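Local coordinates for protein glutathione S-transferase (Natrialba magadii ATCC 43099, PDB 6GZF) that probably catalyses glutathione-dependent transferase or glutathionyl-hydroquinone reductase chemistry as a Xi-class enzyme of a haloalkaliphilic archaeon, at residues T73-I83 and F157-H167. Numbering follows the deposited sequence.
Sequences TRTLKGLEDAI and FDTEFDEFADH
Ile83 puts a single methyl, CD1, against two phenylalanine rings, and both contacts meet the geometry of a CH-pi interaction. That carbon lies 4.1 Å from the centroid of the Phe161 ring, only 9° off its normal, and 3.9 Å from the centroid of the Phe157 ring, over its face but less centrally. CG1 beside the backbone N (chi1 -55°) and an extended chi2 carry CD1 to the rings. Leu79 extends the apolar patch: its CD2 branch packs at 3.7 Å on Phe161 CB and also meets Ala165, while CD1 lies beside Phe157 O and also reaches Phe161 CB.

Backbone bonds form the second group. Gly78, at positive phi, is the C' residue of a Schellman motif closing helix 65-77: Leu79 N bonds Arg74 O, and Gly78 N bonds Thr75 O weakly. Lys77 O accepts His167 N at 3.2 Å, with a fairly straight N-H...O angle of 158° although the donor stands above the carbonyl plane; Asp166 N gives Gly78 O a more bent bond.

Charged groups make the third. The Lys77 chain, bent at chi2 and chi4, runs CE past Asp158 OD1 and brings NZ to a long, weak salt bridge with Asp162 OD1 at 3.4 Å; the ammonium also bonds Val169 O. NZ stays 4.3 Å from Asp158 OD1, too far for a salt bridge, and that oxygen takes a weak bond from Leu171 N. Shortened to an alanine here, the side chain would probably leave Asp162 without its mate, Val169 O without its ammonium donor and Asp158 without a nearby positive charge. At the other end, Asp81 OD2 and Asp166 OD2 approach to 3.6 Å; a water that accepts from Asp81 N also lies within hydrogen-bonding distance of Glu80 OE1 and Asp166 OD2.

The contact thus joins the ends of two helices of the thioredoxin-like domain through an apolar core and main-chain bonds, while Lys77 probably offsets Asp158 and Asp162, and the water probably screens Asp81 from Asp166.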
ATOM      1  N   THR A  73       9.685   2.790  27.261  1.00 23.78           N
ATOM      2  CA  THR A  73       9.905   3.491  28.520  1.00 21.58           C
ATOM      3  C   THR A  73      10.473   2.554  29.582  1.00 22.65           C
ATOM      4  O   THR A  73      11.426   2.901  30.280  1.00 21.70           O
ATOM      5  CB  THR A  73       8.605   4.123  29.047  1.00 20.98           C
ATOM      6  OG1 THR A  73       8.065   5.005  28.057  1.00 17.12           O
ATOM      7  CG2 THR A  73       8.873   4.905  30.325  1.00 15.83           C
ATOM      8  N   ARG A  74       9.885   1.365  29.690  1.00 28.72           N
ATOM      9  CA  ARG A  74      10.315   0.373  30.671  1.00 21.80           C
ATOM     10  C   ARG A  74      11.780   0.001  30.474  1.00 26.63           C
ATOM     11  O   ARG A  74      12.517  -0.191  31.440  1.00 28.52           O
ATOM     12  CB  ARG A  74       9.444  -0.883  30.586  1.00 20.47           C
ATOM     13  CG  ARG A  74       9.610  -1.830  31.765  1.00 26.66           C
ATOM     14  CD  ARG A  74       8.838  -3.124  31.560  1.00 22.13           C
ATOM     15  NE  ARG A  74       9.505  -4.019  30.618  1.00 29.21           N
ATOM     16  CZ  ARG A  74       9.783  -5.295  30.869  1.00 25.24           C
ATOM     17  NH1 ARG A  74       9.446  -5.832  32.034  1.00 23.69           N
ATOM     18  NH2 ARG A  74      10.395  -6.034  29.954  1.00 23.82           N
ATOM     19  N   THR A  75      12.196  -0.093  29.216  1.00 23.76           N
ATOM     20  CA  THR A  75      13.573  -0.434  28.887  1.00 22.28           C
ATOM     21  C   THR A  75      14.520   0.727  29.173  1.00 24.47           C
ATOM     22  O   THR A  75      15.601   0.535  29.730  1.00 30.61           O
ATOM     23  CB  THR A  75      13.710  -0.845  27.412  1.00 19.13           C
ATOM     24  OG1 THR A  75      12.706  -1.815  27.090  1.00 28.40           O
ATOM     25  CG2 THR A  75      15.087  -1.429  27.144  1.00 18.94           C
ATOM     26  N   LEU A  76      14.105   1.932  28.791  1.00 21.80           N
ATOM     27  CA  LEU A  76      14.911   3.129  29.008  1.00 23.50           C
ATOM     28  C   LEU A  76      15.123   3.398  30.493  1.00 25.19           C
ATOM     29  O   LEU A  76      16.203   3.815  30.911  1.00 29.00           O
ATOM     30  CB  LEU A  76      14.255   4.345  28.348  1.00 24.76           C
ATOM     31  CG  LEU A  76      14.408   4.468  26.831  1.00 21.85           C
ATOM     32  CD1 LEU A  76      13.706   5.714  26.320  1.00 25.79           C
ATOM     33  CD2 LEU A  76      15.877   4.480  26.444  1.00 18.61           C
ATOM     34  N   LYS A  77      14.087   3.149  31.284  1.00 23.48           N
ATOM     35  CA  LYS A  77      14.145   3.389  32.720  1.00 27.53           C
ATOM     36  C   LYS A  77      14.902   2.286  33.451  1.00 31.31           C
ATOM     37  O   LYS A  77      15.446   2.507  34.532  1.00 28.07           O
ATOM     38  CB  LYS A  77      12.734   3.512  33.294  1.00 31.04           C
ATOM     39  CG  LYS A  77      12.530   4.732  34.160  1.00 34.74           C
ATOM     40  CD  LYS A  77      12.779   5.998  33.368  1.00 28.29           C
ATOM     41  CE  LYS A  77      12.472   7.224  34.200  1.00 19.00           C
ATOM     42  NZ  LYS A  77      13.368   7.351  35.380  1.00 22.73           N
ATOM     43  N   GLY A  78      14.935   1.099  32.854  1.00 35.18           N
ATOM     44  CA  GLY A  78      15.503  -0.061  33.511  1.00 25.38           C
ATOM     45  C   GLY A  78      14.537  -0.567  34.562  1.00 24.80           C
ATOM     46  O   GLY A  78      14.890  -0.707  35.733  1.00 33.64           O
ATOM     47  N   LEU A  79      13.306  -0.833  34.136  1.00 19.85           N
ATOM     48  CA  LEU A  79      12.247  -1.249  35.049  1.00 22.82           C
ATOM     49  C   LEU A  79      11.793  -2.680  34.782  1.00 25.04           C
ATOM     50  O   LEU A  79      10.750  -3.107  35.277  1.00 23.74           O
ATOM     51  CB  LEU A  79      11.052  -0.299  34.943  1.00 16.36           C
ATOM     52  CG  LEU A  79      11.203   1.065  35.620  1.00 22.64           C
ATOM     53  CD1 LEU A  79      10.020   1.966  35.289  1.00 13.26           C
ATOM     54  CD2 LEU A  79      11.354   0.904  37.124  1.00 15.78           C
ATOM     55  N   GLU A  80      12.578  -3.414  33.998  1.00 26.35           N
ATOM     56  CA  GLU A  80      12.246  -4.796  33.663  1.00 24.81           C
ATOM     57  C   GLU A  80      12.228  -5.674  34.910  1.00 25.90           C
ATOM     58  O   GLU A  80      11.306  -6.464  35.111  1.00 28.27           O
ATOM     59  CB  GLU A  80      13.236  -5.364  32.641  1.00 25.19           C
ATOM     60  CG  GLU A  80      13.481  -4.477  31.430  1.00 28.35           C
ATOM     61  CD  GLU A  80      14.645  -3.525  31.629  1.00 37.54           C
ATOM     62  OE1 GLU A  80      14.956  -3.196  32.793  1.00 29.08           O
ATOM     63  OE2 GLU A  80      15.251  -3.108  30.619  1.00 38.65           O
ATOM     64  N   ASP A  81      13.254  -5.527  35.744  1.00 22.23           N
ATOM     65  CA  ASP A  81      13.353  -6.286  36.983  1.00 22.92           C
ATOM     66  C   ASP A  81      12.217  -5.932  37.937  1.00 29.61           C
ATOM     67  O   ASP A  81      11.740  -6.777  38.694  1.00 25.08           O
ATOM     68  CB  ASP A  81      14.701  -6.034  37.663  1.00 25.71           C
ATOM     69  CG  ASP A  81      15.863  -6.625  36.890  1.00 26.68           C
ATOM     70  OD1 ASP A  81      15.659  -7.638  36.189  1.00 24.21           O
ATOM     71  OD2 ASP A  81      16.981  -6.077  36.986  1.00 25.56           O
ATOM     72  N   ALA A  82      11.784  -4.676  37.888  1.00 30.07           N
ATOM     73  CA  ALA A  82      10.744  -4.192  38.784  1.00 21.10           C
ATOM     74  C   ALA A  82       9.347  -4.517  38.265  1.00 24.41           C
ATOM     75  O   ALA A  82       8.461  -4.895  39.030  1.00 21.45           O
ATOM     76  CB  ALA A  82      10.890  -2.694  38.999  1.00 19.25           C
ATOM     77  N   ILE A  83       9.152  -4.372  36.959  1.00 24.85           N
ATOM     78  CA  ILE A  83       7.836  -4.591  36.372  1.00 24.97           C
ATOM     79  C   ILE A  83       7.860  -5.721  35.347  1.00 26.76           C
ATOM     80  O   ILE A  83       8.473  -5.604  34.286  1.00 26.31           O
ATOM     81  CB  ILE A  83       7.303  -3.305  35.716  1.00 22.60           C
ATOM     82  CG1 ILE A  83       7.313  -2.160  36.732  1.00 17.93           C
ATOM     83  CG2 ILE A  83       5.902  -3.529  35.169  1.00 19.78           C
ATOM     84  CD1 ILE A  83       7.030  -0.802  36.139  1.00 21.01           C
ATOM     85  N   PHE A 157       5.458   5.314  34.600  1.00 24.55           N
ATOM     86  CA  PHE A 157       6.709   4.566  34.500  1.00 18.84           C
ATOM     87  C   PHE A 157       7.883   5.527  34.609  1.00 23.21           C
ATOM     88  O   PHE A 157       8.935   5.198  35.157  1.00 20.49           O
ATOM     89  CB  PHE A 157       6.803   3.799  33.177  1.00 21.80           C
ATOM     90  CG  PHE A 157       6.101   2.471  33.179  1.00 22.28           C
ATOM     91  CD1 PHE A 157       5.269   2.104  34.222  1.00 23.72           C
ATOM     92  CD2 PHE A 157       6.288   1.581  32.133  1.00 20.71           C
ATOM     93  CE1 PHE A 157       4.627   0.879  34.216  1.00 23.91           C
ATOM     94  CE2 PHE A 157       5.652   0.354  32.122  1.00 19.35           C
ATOM     95  CZ  PHE A 157       4.821   0.002  33.165  1.00 21.15           C
ATOM     96  N   ASP A 158       7.676   6.725  34.077  1.00 26.62           N
ATOM     97  CA  ASP A 158       8.725   7.723  33.938  1.00 22.95           C
ATOM     98  C   ASP A 158       8.989   8.497  35.229  1.00 27.22           C
ATOM     99  O   ASP A 158      10.139   8.755  35.580  1.00 29.00           O
ATOM    100  CB  ASP A 158       8.348   8.693  32.815  1.00 21.71           C
ATOM    101  CG  ASP A 158       9.511   9.548  32.360  1.00 28.66           C
ATOM    102  OD1 ASP A 158      10.671   9.161  32.599  1.00 20.10           O
ATOM    103  OD2 ASP A 158       9.260  10.607  31.753  1.00 26.75           O
ATOM    104  N   THR A 159       7.927   8.860  35.940  1.00 28.24           N
ATOM    105  CA  THR A 159       8.057   9.814  37.037  1.00 34.04           C
ATOM    106  C   THR A 159       7.780   9.248  38.430  1.00 29.25           C
ATOM    107  O   THR A 159       7.935   9.959  39.423  1.00 23.95           O
ATOM    108  CB  THR A 159       7.112  11.013  36.824  1.00 20.70           C
ATOM    109  OG1 THR A 159       5.753  10.559  36.821  1.00 22.51           O
ATOM    110  CG2 THR A 159       7.414  11.702  35.504  1.00 16.40           C
ATOM    111  N   GLU A 160       7.381   7.983  38.515  1.00 32.10           N
ATOM    112  CA  GLU A 160       6.918   7.442  39.792  1.00 28.74           C
ATOM    113  C   GLU A 160       7.711   6.236  40.303  1.00 31.51           C
ATOM    114  O   GLU A 160       7.599   5.874  41.475  1.00 32.84           O
ATOM    115  CB  GLU A 160       5.439   7.065  39.688  1.00 29.99           C
ATOM    116  CG  GLU A 160       4.544   8.186  39.174  1.00 37.10           C
ATOM    117  CD  GLU A 160       4.575   9.417  40.061  1.00 38.58           C
ATOM    118  OE1 GLU A 160       4.090   9.336  41.209  1.00 35.31           O
ATOM    119  OE2 GLU A 160       5.085  10.465  39.610  1.00 38.08           O
ATOM    120  N   PHE A 161       8.509   5.617  39.438  1.00 33.74           N
ATOM    121  CA  PHE A 161       9.259   4.420  39.821  1.00 30.86           C
ATOM    122  C   PHE A 161      10.761   4.673  39.955  1.00 31.72           C
ATOM    123  O   PHE A 161      11.571   3.805  39.626  1.00 27.92           O
ATOM    124  CB  PHE A 161       9.023   3.297  38.806  1.00 26.77           C
ATOM    125  CG  PHE A 161       7.655   2.678  38.887  1.00 23.90           C
ATOM    126  CD1 PHE A 161       6.597   3.206  38.165  1.00 16.72           C
ATOM    127  CD2 PHE A 161       7.429   1.563  39.678  1.00 21.98           C
ATOM    128  CE1 PHE A 161       5.337   2.637  38.234  1.00 17.59           C
ATOM    129  CE2 PHE A 161       6.173   0.990  39.751  1.00 18.71           C
ATOM    130  CZ  PHE A 161       5.126   1.528  39.028  1.00 16.78           C
ATOM    131  N   ASP A 162      11.131   5.854  40.443  1.00 39.83           N
ATOM    132  CA  ASP A 162      12.538   6.239  40.538  1.00 35.60           C
ATOM    133  C   ASP A 162      13.331   5.389  41.530  1.00 38.70           C
ATOM    134  O   ASP A 162      14.549   5.262  41.410  1.00 42.05           O
ATOM    135  CB  ASP A 162      12.660   7.716  40.926  1.00 34.09           C
ATOM    136  CG  ASP A 162      12.593   8.641  39.726  1.00 43.97           C
ATOM    137  OD1 ASP A 162      13.004   8.219  38.625  1.00 42.69           O
ATOM    138  OD2 ASP A 162      12.132   9.791  39.884  1.00 41.85           O
ATOM    139  N   GLU A 163      12.638   4.814  42.505  1.00 37.99           N
ATOM    140  CA  GLU A 163      13.292   4.034  43.549  1.00 33.92           C
ATOM    141  C   GLU A 163      13.788   2.688  43.026  1.00 32.35           C
ATOM    142  O   GLU A 163      14.716   2.098  43.581  1.00 34.46           O
ATOM    143  CB  GLU A 163      12.334   3.826  44.727  1.00 37.48           C
ATOM    144  CG  GLU A 163      12.942   3.114  45.926  1.00 37.71           C
ATOM    145  CD  GLU A 163      12.061   3.188  47.157  1.00 50.09           C
ATOM    146  OE1 GLU A 163      11.330   4.190  47.307  1.00 52.70           O
ATOM    147  OE2 GLU A 163      12.097   2.244  47.974  1.00 56.70           O
ATOM    148  N   PHE A 164      13.182   2.214  41.943  1.00 28.77           N
ATOM    149  CA  PHE A 164      13.448   0.863  41.460  1.00 29.50           C
ATOM    150  C   PHE A 164      14.030   0.838  40.050  1.00 25.72           C
ATOM    151  O   PHE A 164      14.357  -0.226  39.525  1.00 29.93           O
ATOM    152  CB  PHE A 164      12.163   0.039  41.513  1.00 26.85           C
ATOM    153  CG  PHE A 164      11.412   0.184  42.805  1.00 32.17           C
ATOM    154  CD1 PHE A 164      11.796  -0.529  43.928  1.00 24.64           C
ATOM    155  CD2 PHE A 164      10.329   1.044  42.901  1.00 35.40           C
ATOM    156  CE1 PHE A 164      11.110  -0.395  45.120  1.00 31.75           C
ATOM    157  CE2 PHE A 164       9.641   1.184  44.090  1.00 35.45           C
ATOM    158  CZ  PHE A 164      10.032   0.462  45.200  1.00 33.06           C
ATOM    159  N   ALA A 165      14.163   2.011  39.441  1.00 32.18           N
ATOM    160  CA  ALA A 165      14.764   2.117  38.118  1.00 31.89           C
ATOM    161  C   ALA A 165      16.275   1.923  38.201  1.00 31.52           C
ATOM    162  O   ALA A 165      16.908   2.342  39.171  1.00 37.45           O
ATOM    163  CB  ALA A 165      14.430   3.460  37.487  1.00 33.14           C
ATOM    164  N   ASP A 166      16.850   1.289  37.185  1.00 26.13           N
ATOM    165  CA  ASP A 166      18.285   1.024  37.168  1.00 27.19           C
ATOM    166  C   ASP A 166      19.065   2.142  36.484  1.00 25.21           C
ATOM    167  O   ASP A 166      20.270   2.280  36.684  1.00 23.97           O
ATOM    168  CB  ASP A 166      18.577  -0.310  36.477  1.00 28.08           C
ATOM    169  CG  ASP A 166      18.028  -1.497  37.242  1.00 30.48           C
ATOM    170  OD1 ASP A 166      17.751  -1.351  38.451  1.00 26.36           O
ATOM    171  OD2 ASP A 166      17.877  -2.577  36.634  1.00 37.62           O
ATOM    172  N   HIS A 167      18.372   2.940  35.678  1.00 26.96           N
ATOM    173  CA  HIS A 167      19.022   4.014  34.936  1.00 32.32           C
ATOM    174  C   HIS A 167      18.533   5.386  35.381  1.00 31.78           C
ATOM    175  O   HIS A 167      17.342   5.588  35.615  1.00 35.01           O
ATOM    176  CB  HIS A 167      18.785   3.843  33.434  1.00 23.70           C
ATOM    177  CG  HIS A 167      19.209   2.509  32.904  1.00 34.08           C
ATOM    178  ND1 HIS A 167      18.315   1.596  32.391  1.00 33.64           N
ATOM    179  CD2 HIS A 167      20.433   1.936  32.810  1.00 25.90           C
ATOM    180  CE1 HIS A 167      18.969   0.516  32.000  1.00 29.33           C
ATOM    181  NE2 HIS A 167      20.253   0.696  32.244  1.00 26.25           N
TER
HETATM  182  O   HOH W   1      15.375  -3.627  35.439  1.00 25.83           O